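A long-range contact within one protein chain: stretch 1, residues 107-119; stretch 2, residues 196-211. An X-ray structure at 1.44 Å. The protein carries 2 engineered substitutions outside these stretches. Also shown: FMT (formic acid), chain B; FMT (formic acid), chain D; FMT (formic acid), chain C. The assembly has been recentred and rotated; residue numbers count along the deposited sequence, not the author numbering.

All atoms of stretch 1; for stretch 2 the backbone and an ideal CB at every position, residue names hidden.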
ATOM      1  N   HIS A 107     -34.636  16.737  11.940  1.00 19.58           N
ATOM      2  CA  HIS A 107     -34.195  15.577  11.175  1.00 19.89           C
ATOM      3  C   HIS A 107     -35.167  15.202  10.065  1.00 19.55           C
ATOM      4  O   HIS A 107     -34.922  14.229   9.350  1.00 19.08           O
ATOM      5  CB  HIS A 107     -33.982  14.379  12.098  1.00 21.43           C
ATOM      6  CG  HIS A 107     -32.874  13.464  11.663  1.00 23.80           C
ATOM      7  ND1 HIS A 107     -31.620  13.923  11.326  1.00 24.14           N
ATOM      8  CD2 HIS A 107     -32.832  12.119  11.516  1.00 24.16           C
ATOM      9  CE1 HIS A 107     -30.852  12.901  10.992  1.00 24.83           C
ATOM     10  NE2 HIS A 107     -31.560  11.795  11.109  1.00 24.68           N
ATOM     11  N   ILE A 108     -36.262  15.949   9.898  1.00 19.93           N
ATOM     12  CA  ILE A 108     -37.204  15.642   8.827  1.00 19.28           C
ATOM     13  C   ILE A 108     -36.490  15.656   7.482  1.00 18.27           C
ATOM     14  O   ILE A 108     -35.794  16.620   7.131  1.00 19.34           O
ATOM     15  CB  ILE A 108     -38.385  16.625   8.863  1.00 19.98           C
ATOM     16  CG1 ILE A 108     -39.289  16.320  10.060  1.00 21.13           C
ATOM     17  CG2 ILE A 108     -39.160  16.547   7.554  1.00 20.86           C
ATOM     18  CD1 ILE A 108     -40.336  17.409  10.336  1.00 23.47           C
ATOM     19  N   GLY A 109     -36.668  14.587   6.713  1.00 17.07           N
ATOM     20  CA  GLY A 109     -36.099  14.508   5.382  1.00 17.10           C
ATOM     21  C   GLY A 109     -34.603  14.280   5.314  1.00 16.77           C
ATOM     22  O   GLY A 109     -34.015  14.454   4.249  1.00 17.26           O
ATOM     23  N   ARG A 110     -33.973  13.858   6.410  1.00 16.41           N
ATOM     24  CA  ARG A 110     -32.521  13.785   6.511  1.00 16.89           C
ATOM     25  C   ARG A 110     -32.127  12.507   7.236  1.00 15.85           C
ATOM     26  O   ARG A 110     -32.955  11.828   7.846  1.00 17.35           O
ATOM     27  CB  ARG A 110     -32.001  15.021   7.273  1.00 22.03           C
ATOM     28  CG  ARG A 110     -30.518  15.216   7.284  1.00 27.99           C
ATOM     29  CD  ARG A 110     -30.178  16.522   7.988  1.00 28.37           C
ATOM     30  NE  ARG A 110     -30.528  16.527   9.404  1.00 25.92           N
ATOM     31  CZ  ARG A 110     -30.051  17.426  10.259  1.00 26.35           C
ATOM     32  NH1 ARG A 110     -29.210  18.350   9.824  1.00 27.07           N
ATOM     33  NH2 ARG A 110     -30.380  17.387  11.541  1.00 27.57           N
ATOM     34  N   SER A 111     -30.840  12.179   7.154  1.00 14.08           N
ATOM     35  CA  SER A 111     -30.273  11.017   7.813  1.00 14.07           C
ATOM     36  C   SER A 111     -28.915  11.395   8.372  1.00 14.46           C
ATOM     37  O   SER A 111     -28.299  12.376   7.947  1.00 15.35           O
ATOM     38  CB  SER A 111     -30.120   9.881   6.782  1.00 15.18           C
ATOM     39  OG  SER A 111     -29.358   8.773   7.236  1.00 16.65           O
ATOM     40  N   ARG A 112     -28.407  10.574   9.292  1.00 14.34           N
ATOM     41  CA  ARG A 112     -26.986  10.683   9.595  1.00 15.54           C
ATOM     42  C   ARG A 112     -26.121  10.421   8.360  1.00 15.11           C
ATOM     43  O   ARG A 112     -24.982  10.904   8.297  1.00 15.74           O
ATOM     44  CB  ARG A 112     -26.584   9.734  10.729  1.00 16.08           C
ATOM     45  CG  ARG A 112     -27.059  10.204  12.110  1.00 18.55           C
ATOM     46  CD  ARG A 112     -26.595   9.263  13.225  1.00 20.91           C
ATOM     47  NE  ARG A 112     -27.115   7.905  13.048  1.00 23.30           N
ATOM     48  CZ  ARG A 112     -26.860   6.883  13.859  1.00 24.56           C
ATOM     49  NH1 ARG A 112     -26.086   7.045  14.915  1.00 22.04           N
ATOM     50  NH2 ARG A 112     -27.377   5.689  13.605  1.00 27.22           N
ATOM     51  N   ASN A 113     -26.633   9.685   7.365  1.00 13.79           N
ATOM     52  CA  ASN A 113     -25.806   9.283   6.234  1.00 13.50           C
ATOM     53  C   ASN A 113     -25.478  10.458   5.322  1.00 14.74           C
ATOM     54  O   ASN A 113     -24.316  10.632   4.932  1.00 15.82           O
ATOM     55  CB  ASN A 113     -26.478   8.157   5.440  1.00 13.70           C
ATOM     56  CG  ASN A 113     -26.667   6.896   6.262  1.00 14.47           C
ATOM     57  OD1 ASN A 113     -26.061   6.726   7.325  1.00 15.03           O
ATOM     58  ND2 ASN A 113     -27.517   6.000   5.776  1.00 14.43           N
ATOM     59  N   ASP A 114     -26.488  11.255   4.932  1.00 14.94           N
ATOM     60  CA  ASP A 114     -26.190  12.417   4.091  1.00 15.16           C
ATOM     61  C   ASP A 114     -25.541  13.539   4.893  1.00 15.43           C
ATOM     62  O   ASP A 114     -24.656  14.231   4.374  1.00 15.44           O
ATOM     63  CB  ASP A 114     -27.375  12.843   3.217  1.00 14.76           C
ATOM     64  CG  ASP A 114     -28.591  13.308   3.975  1.00 15.64           C
ATOM     65  OD1 ASP A 114     -28.785  12.959   5.158  1.00 16.27           O
ATOM     66  OD2 ASP A 114     -29.410  14.010   3.321  1.00 14.74           O
ATOM     67  N   LEU A 115     -25.921  13.688   6.164  1.00 15.59           N
ATOM     68  CA  LEU A 115     -25.247  14.628   7.054  1.00 17.07           C
ATOM     69  C   LEU A 115     -23.753  14.329   7.132  1.00 18.05           C
ATOM     70  O   LEU A 115     -22.915  15.232   6.984  1.00 19.38           O
ATOM     71  CB  LEU A 115     -25.867  14.551   8.455  1.00 18.42           C
ATOM     72  CG  LEU A 115     -25.097  15.248   9.583  1.00 18.94           C
ATOM     73  CD1 LEU A 115     -25.122  16.758   9.400  1.00 18.04           C
ATOM     74  CD2 LEU A 115     -25.678  14.875  10.943  1.00 19.82           C
ATOM     75  N   ALA A 116     -23.403  13.067   7.380  1.00 18.39           N
ATOM     76  CA  ALA A 116     -22.001  12.688   7.530  1.00 21.17           C
ATOM     77  C   ALA A 116     -21.223  12.952   6.251  1.00 20.53           C
ATOM     78  O   ALA A 116     -20.120  13.502   6.293  1.00 21.58           O
ATOM     79  CB  ALA A 116     -21.889  11.217   7.935  1.00 23.45           C
ATOM     80  N   ASN A 117     -21.776  12.554   5.102  1.00 17.32           N
ATOM     81  CA  ASN A 117     -21.065  12.746   3.840  1.00 15.70           C
ATOM     82  C   ASN A 117     -20.853  14.231   3.578  1.00 14.91           C
ATOM     83  O   ASN A 117     -19.757  14.649   3.174  1.00 15.99           O
ATOM     84  CB  ASN A 117     -21.848  12.093   2.695  1.00 19.10           C
ATOM     85  CG  ASN A 117     -20.998  11.840   1.446  1.00 24.36           C
ATOM     86  OD1 ASN A 117     -20.814  12.725   0.605  1.00 25.57           O
ATOM     87  ND2 ASN A 117     -20.533  10.601   1.288  1.00 23.06           N
ATOM     88  N   ALA A 118     -21.882  15.047   3.832  1.00 14.35           N
ATOM     89  CA  ALA A 118     -21.788  16.487   3.598  1.00 13.81           C
ATOM     90  C   ALA A 118     -20.808  17.155   4.555  1.00 14.34           C
ATOM     91  O   ALA A 118     -20.018  18.015   4.138  1.00 14.78           O
ATOM     92  CB  ALA A 118     -23.167  17.141   3.720  1.00 13.57           C
ATOM     93  N   GLY A 119     -20.859  16.811   5.846  1.00 14.68           N
ATOM     94  CA  GLY A 119     -19.946  17.432   6.791  1.00 14.31           C
ATOM     95  C   GLY A 119     -18.495  17.106   6.491  1.00 14.19           C
ATOM     96  O   GLY A 119     -17.618  17.968   6.597  1.00 14.69           O
ATOM     97  N   UNK A 196     -22.837  18.946  -3.147  1.00 13.88           N
ATOM     98  CA  UNK A 196     -23.629  18.719  -1.944  1.00 14.60           C
ATOM     99  C   UNK A 196     -24.456  17.437  -2.046  1.00 14.62           C
ATOM    100  O   UNK A 196     -25.279  17.325  -2.972  1.00 15.03           O
ATOM    101  CB  UNK A 196     -24.548  19.915  -1.687  1.00 14.60           C
ATOM    102  N   UNK A 197     -24.308  16.493  -1.126  1.00 14.18           N
ATOM    103  CA  UNK A 197     -25.136  15.271  -1.143  1.00 14.33           C
ATOM    104  C   UNK A 197     -26.396  15.362  -0.298  1.00 14.74           C
ATOM    105  O   UNK A 197     -27.169  14.400  -0.261  1.00 15.17           O
ATOM    106  CB  UNK A 197     -24.306  14.081  -0.658  1.00 14.33           C
ATOM    107  N   UNK A 198     -26.633  16.480   0.381  1.00 14.23           N
ATOM    108  CA  UNK A 198     -27.811  16.598   1.225  1.00 14.71           C
ATOM    109  C   UNK A 198     -29.083  16.495   0.395  1.00 16.11           C
ATOM    110  O   UNK A 198     -29.180  17.036  -0.709  1.00 18.42           O
ATOM    111  CB  UNK A 198     -27.786  17.919   1.997  1.00 14.71           C
ATOM    112  N   UNK A 199     -30.067  15.792   0.946  1.00 15.37           N
ATOM    113  CA  UNK A 199     -31.280  15.439   0.236  1.00 16.20           C
ATOM    114  C   UNK A 199     -31.315  13.984  -0.159  1.00 16.38           C
ATOM    115  O   UNK A 199     -32.397  13.463  -0.479  1.00 16.24           O
ATOM    116  CB  UNK A 199     -31.434  16.314  -1.010  1.00 16.20           C
ATOM    117  N   UNK A 200     -30.166  13.310  -0.144  1.00 14.98           N
ATOM    118  CA  UNK A 200     -30.143  11.866  -0.322  1.00 14.50           C
ATOM    119  C   UNK A 200     -30.746  11.141   0.872  1.00 14.19           C
ATOM    120  O   UNK A 200     -31.161   9.982   0.745  1.00 14.31           O
ATOM    121  CB  UNK A 200     -28.709  11.386  -0.554  1.00 14.50           C
ATOM    122  N   UNK A 201     -30.806  11.797   2.027  1.00 13.90           N
ATOM    123  CA  UNK A 201     -31.330  11.195   3.257  1.00 14.10           C
ATOM    124  C   UNK A 201     -30.592   9.878   3.508  1.00 14.76           C
ATOM    125  O   UNK A 201     -29.355   9.874   3.525  1.00 14.06           O
ATOM    126  CB  UNK A 201     -32.840  10.966   3.162  1.00 14.10           C
ATOM    127  N   UNK A 202     -31.299   8.757   3.709  1.00 14.53           N
ATOM    128  CA  UNK A 202     -30.628   7.509   4.045  1.00 14.98           C
ATOM    129  C   UNK A 202     -29.804   6.973   2.885  1.00 13.84           C
ATOM    130  O   UNK A 202     -28.765   6.340   3.109  1.00 14.24           O
ATOM    131  CB  UNK A 202     -31.655   6.461   4.479  1.00 14.98           C
ATOM    132  N   UNK A 203     -30.257   7.217   1.653  1.00 13.84           N
ATOM    133  CA  UNK A 203     -29.696   6.645   0.434  1.00 13.67           C
ATOM    134  C   UNK A 203     -30.696   6.699  -0.723  1.00 13.70           C
ATOM    135  O   UNK A 203     -30.327   6.404  -1.860  1.00 14.47           O
ATOM    136  CB  UNK A 203     -29.260   5.200   0.683  1.00 13.67           C
ATOM    137  N   UNK A 204     -31.962   7.035  -0.458  1.00 13.08           N
ATOM    138  CA  UNK A 204     -33.010   6.973  -1.476  1.00 14.35           C
ATOM    139  C   UNK A 204     -33.825   8.259  -1.563  1.00 15.18           C
ATOM    140  O   UNK A 204     -34.916   8.259  -2.137  1.00 16.54           O
ATOM    141  CB  UNK A 204     -33.944   5.796  -1.188  1.00 14.35           C
ATOM    142  N   UNK A 205     -33.330   9.364  -1.016  1.00 14.86           N
ATOM    143  CA  UNK A 205     -34.142  10.556  -0.987  1.00 14.93           C
ATOM    144  C   UNK A 205     -35.269  10.447   0.025  1.00 15.50           C
ATOM    145  O   UNK A 205     -35.182   9.720   1.020  1.00 15.78           O
ATOM    146  CB  UNK A 205     -34.710  10.838  -2.379  1.00 14.93           C
ATOM    147  N   UNK A 206     -36.339  11.184  -0.235  1.00 15.85           N
ATOM    148  CA  UNK A 206     -37.401  11.350   0.742  1.00 16.73           C
ATOM    149  C   UNK A 206     -38.652  11.833   0.035  1.00 17.03           C
ATOM    150  O   UNK A 206     -38.579  12.467  -1.020  1.00 17.50           O
ATOM    151  CB  UNK A 206     -36.988  12.324   1.847  1.00 16.73           C
ATOM    152  N   UNK A 207     -39.798  11.535   0.637  1.00 16.98           N
ATOM    153  CA  UNK A 207     -41.046  12.112   0.180  1.00 17.65           C
ATOM    154  C   UNK A 207     -41.291  13.537   0.623  1.00 18.68           C
ATOM    155  O   UNK A 207     -42.205  14.184   0.104  1.00 20.40           O
ATOM    156  CB  UNK A 207     -42.208  11.239   0.658  1.00 17.65           C
ATOM    157  N   UNK A 208     -40.499  14.055   1.563  1.00 17.62           N
ATOM    158  CA  UNK A 208     -40.638  15.452   1.945  1.00 18.33           C
ATOM    159  C   UNK A 208     -40.155  16.351   0.809  1.00 18.52           C
ATOM    160  O   UNK A 208     -39.152  16.043   0.159  1.00 18.40           O
ATOM    161  CB  UNK A 208     -39.860  15.741   3.230  1.00 18.33           C
ATOM    162  N   UNK A 209     -40.837  17.474   0.554  1.00 20.42           N
ATOM    163  CA  UNK A 209     -40.477  18.304  -0.617  1.00 20.86           C
ATOM    164  C   UNK A 209     -39.300  19.235  -0.344  1.00 19.68           C
ATOM    165  O   UNK A 209     -39.425  20.453  -0.220  1.00 20.16           O
ATOM    166  CB  UNK A 209     -41.682  19.137  -1.058  1.00 20.86           C
ATOM    167  N   UNK A 210     -38.105  18.657  -0.276  1.00 18.92           N
ATOM    168  CA  UNK A 210     -36.916  19.458  -0.029  1.00 19.20           C
ATOM    169  C   UNK A 210     -36.555  20.255  -1.276  1.00 19.40           C
ATOM    170  O   UNK A 210     -36.892  19.883  -2.407  1.00 20.37           O
ATOM    171  CB  UNK A 210     -35.745  18.571   0.399  1.00 19.20           C
ATOM    172  N   UNK A 211     -35.842  21.351  -1.065  1.00 17.86           N
ATOM    173  CA  UNK A 211     -35.185  22.081  -2.145  1.00 18.08           C
ATOM    174  C   UNK A 211     -33.685  21.849  -1.978  1.00 17.61           C
ATOM    175  O   UNK A 211     -33.016  22.553  -1.207  1.00 17.37           O
ATOM    176  CB  UNK A 211     -35.534  23.570  -2.123  1.00 18.08           C
TER
HETATM  177  C   FMT B 601     -28.772   6.609   9.513  0.50 20.31           C
HETATM  178  O1  FMT B 601     -29.807   6.484   8.874  0.50 20.56           O
HETATM  179  O2  FMT B 601     -28.646   6.074  10.609  0.50 18.41           O
HETATM  180  C   FMT D 603     -24.713   3.960  16.354  1.00 35.92           C
HETATM  181  O1  FMT D 603     -25.800   4.470  16.069  1.00 29.61           O
HETATM  182  O2  FMT D 603     -23.641   4.509  16.088  1.00 32.94           O
HETATM  183  C   FMT C 602     -28.360   3.323   8.155  1.00 16.17           C
HETATM  184  O1  FMT C 602     -29.033   2.363   8.563  1.00 15.65           O
HETATM  185  O2  FMT C 602     -27.988   3.437   6.974  1.00 15.72           O

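At position 196 CA-to-CB points away from stretch 1, and no atom of that stretch lies near the ideal CB. The residue is Cys 196; its SG accepts from the backbone N of 198 at 3.6 Å.

Position 197 points toward the helix. Its ideal CB lies 4.0 Å from Asn 117 OD1, with Ala 118 beyond. A compact apolar side chain would suit, and phi of -93° does not exclude proline. It is Pro 197. Its CG packs 3.9 Å from Ala 118 CB.

Position 198 points sideways, between Asp 114 and the small Ala 118. A flexible apolar chain could bend back to the helix; leucine, isoleucine or methionine would do. It is Leu 198, with CG 3.7 Å from Ala 118 CB.

At 199 phi is 106° and psi -17°. A CB would jam against the preceding carbonyl O, so glycine is called for. Gly 199 donates from N to Asp 114 OD2 at 3.0 Å.

Position 200 closes a type II turn begun at 197. Its ideal CB is 4.3 Å from Asp 114 CB, so a small residue fits easily. It is Ala 200.

Position 201 has an unusual backbone, phi 53° and psi -127°. Glycine would be comfortable; otherwise something small suits the space beside Gly 109 O, 3.8 Å from the ideal CB. It is Ala 201, its CB 4.2 Å from Arg 110 CA. Ala 201 N makes a weak bond to Asp 114 OD2 at 2.9 Å. One carboxylate oxygen thus takes two backbone donors.

Position 202 points away, yet its ideal CB lies 4.3 Å from Ser 111 OG and 4.4 Å from Asn 113 ND2. A small side chain sits there easily; a longer one could suit if it led away. The residue is Ala 202. Its O accepts from Asn 113 ND2 at 3.0 Å, nearly straight at 173°.

Positions 203, 204 and 205 make no contact; at 205 a phi of 73° favours glycine. They are Thr 203, Ala 204 and Gly 205.

Position 206 points toward Gly 109 CA, 4.2 Å from the ideal CB. Small or branched residues fit. Thr 206 places OG1 3.8 Å from Gly 109 CA, and OG1 accepts from the N of 208.

Positions 207 and 209 are out of reach: Gly 207 and Pro 209.

Position 208 points toward Ile 108 CG2 and Gly 109 CA, each 4.5 Å from the ideal CB. A large apolar or aromatic side chain could cover them. Trp 208 lays a ring face against Ile 108 CG2, a CH-pi contact 3.4 Å from the five-membered ring centroid.

Position 210 points toward stretch 1, but nothing there lies within 5.5 Å of the ideal CB. A longer apolar side chain, such as leucine or methionine, could bridge the gap. Leu 210 CD1 comes 3.5 Å from Gly 109 O.

Position 211 is distant: Asn 211, a helix N-cap.

Stretch 2, residues 196-211: CPLGAAATAGTGWPLN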
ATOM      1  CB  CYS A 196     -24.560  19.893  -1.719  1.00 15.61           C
ATOM      2  SG  CYS A 196     -25.390  19.793  -0.132  1.00 16.07           S
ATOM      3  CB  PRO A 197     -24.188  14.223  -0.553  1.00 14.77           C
ATOM      4  CG  PRO A 197     -23.427  15.012   0.494  1.00 14.80           C
ATOM      5  CD  PRO A 197     -23.231  16.398  -0.116  1.00 14.60           C
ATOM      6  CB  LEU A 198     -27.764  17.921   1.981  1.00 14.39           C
ATOM      7  CG  LEU A 198     -26.688  17.886   3.065  1.00 16.93           C
ATOM      8  CD1 LEU A 198     -26.378  19.289   3.540  1.00 17.48           C
ATOM      9  CD2 LEU A 198     -27.105  16.996   4.240  1.00 19.08           C
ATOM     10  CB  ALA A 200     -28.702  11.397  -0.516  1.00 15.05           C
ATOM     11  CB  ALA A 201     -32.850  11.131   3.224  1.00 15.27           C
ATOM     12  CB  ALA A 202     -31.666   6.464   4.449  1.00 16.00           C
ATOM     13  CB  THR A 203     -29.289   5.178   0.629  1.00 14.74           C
ATOM     14  OG1 THR A 203     -28.694   4.680  -0.582  1.00 15.22           O
ATOM     15  CG2 THR A 203     -30.511   4.320   0.995  1.00 14.59           C
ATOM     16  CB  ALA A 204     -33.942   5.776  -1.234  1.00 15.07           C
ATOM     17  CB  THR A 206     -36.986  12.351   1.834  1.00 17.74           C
ATOM     18  OG1 THR A 206     -38.072  12.553   2.746  1.00 17.58           O
ATOM     19  CG2 THR A 206     -36.610  13.690   1.240  1.00 17.67           C
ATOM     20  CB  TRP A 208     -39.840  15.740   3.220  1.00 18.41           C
ATOM     21  CG  TRP A 208     -40.430  15.098   4.429  1.00 18.81           C
ATOM     22  CD1 TRP A 208     -40.034  13.931   5.015  1.00 18.76           C
ATOM     23  CD2 TRP A 208     -41.532  15.580   5.190  1.00 19.38           C
ATOM     24  NE1 TRP A 208     -40.831  13.656   6.098  1.00 19.75           N
ATOM     25  CE2 TRP A 208     -41.759  14.653   6.227  1.00 20.39           C
ATOM     26  CE3 TRP A 208     -42.356  16.707   5.098  1.00 21.95           C
ATOM     27  CZ2 TRP A 208     -42.774  14.822   7.166  1.00 21.82           C
ATOM     28  CZ3 TRP A 208     -43.365  16.874   6.032  1.00 23.18           C
ATOM     29  CH2 TRP A 208     -43.563  15.936   7.055  1.00 24.01           C
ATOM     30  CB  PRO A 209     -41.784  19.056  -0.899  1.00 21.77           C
ATOM     31  CG  PRO A 209     -42.417  19.204   0.438  1.00 21.43           C
ATOM     32  CD  PRO A 209     -42.080  17.932   1.200  1.00 21.09           C
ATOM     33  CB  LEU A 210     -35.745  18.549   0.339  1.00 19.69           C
ATOM     34  CG  LEU A 210     -36.011  17.503   1.430  1.00 20.41           C
ATOM     35  CD1 LEU A 210     -34.709  16.779   1.776  1.00 21.32           C
ATOM     36  CD2 LEU A 210     -36.640  18.128   2.674  1.00 20.86           C
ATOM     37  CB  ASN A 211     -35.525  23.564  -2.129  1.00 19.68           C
ATOM     38  CG  ASN A 211     -34.886  24.312  -3.283  1.00 24.78           C
ATOM     39  OD1 ASN A 211     -34.011  23.787  -3.972  1.00 23.24           O
ATOM     40  ND2 ASN A 211     -35.312  25.552  -3.490  1.00 31.03           N
TER
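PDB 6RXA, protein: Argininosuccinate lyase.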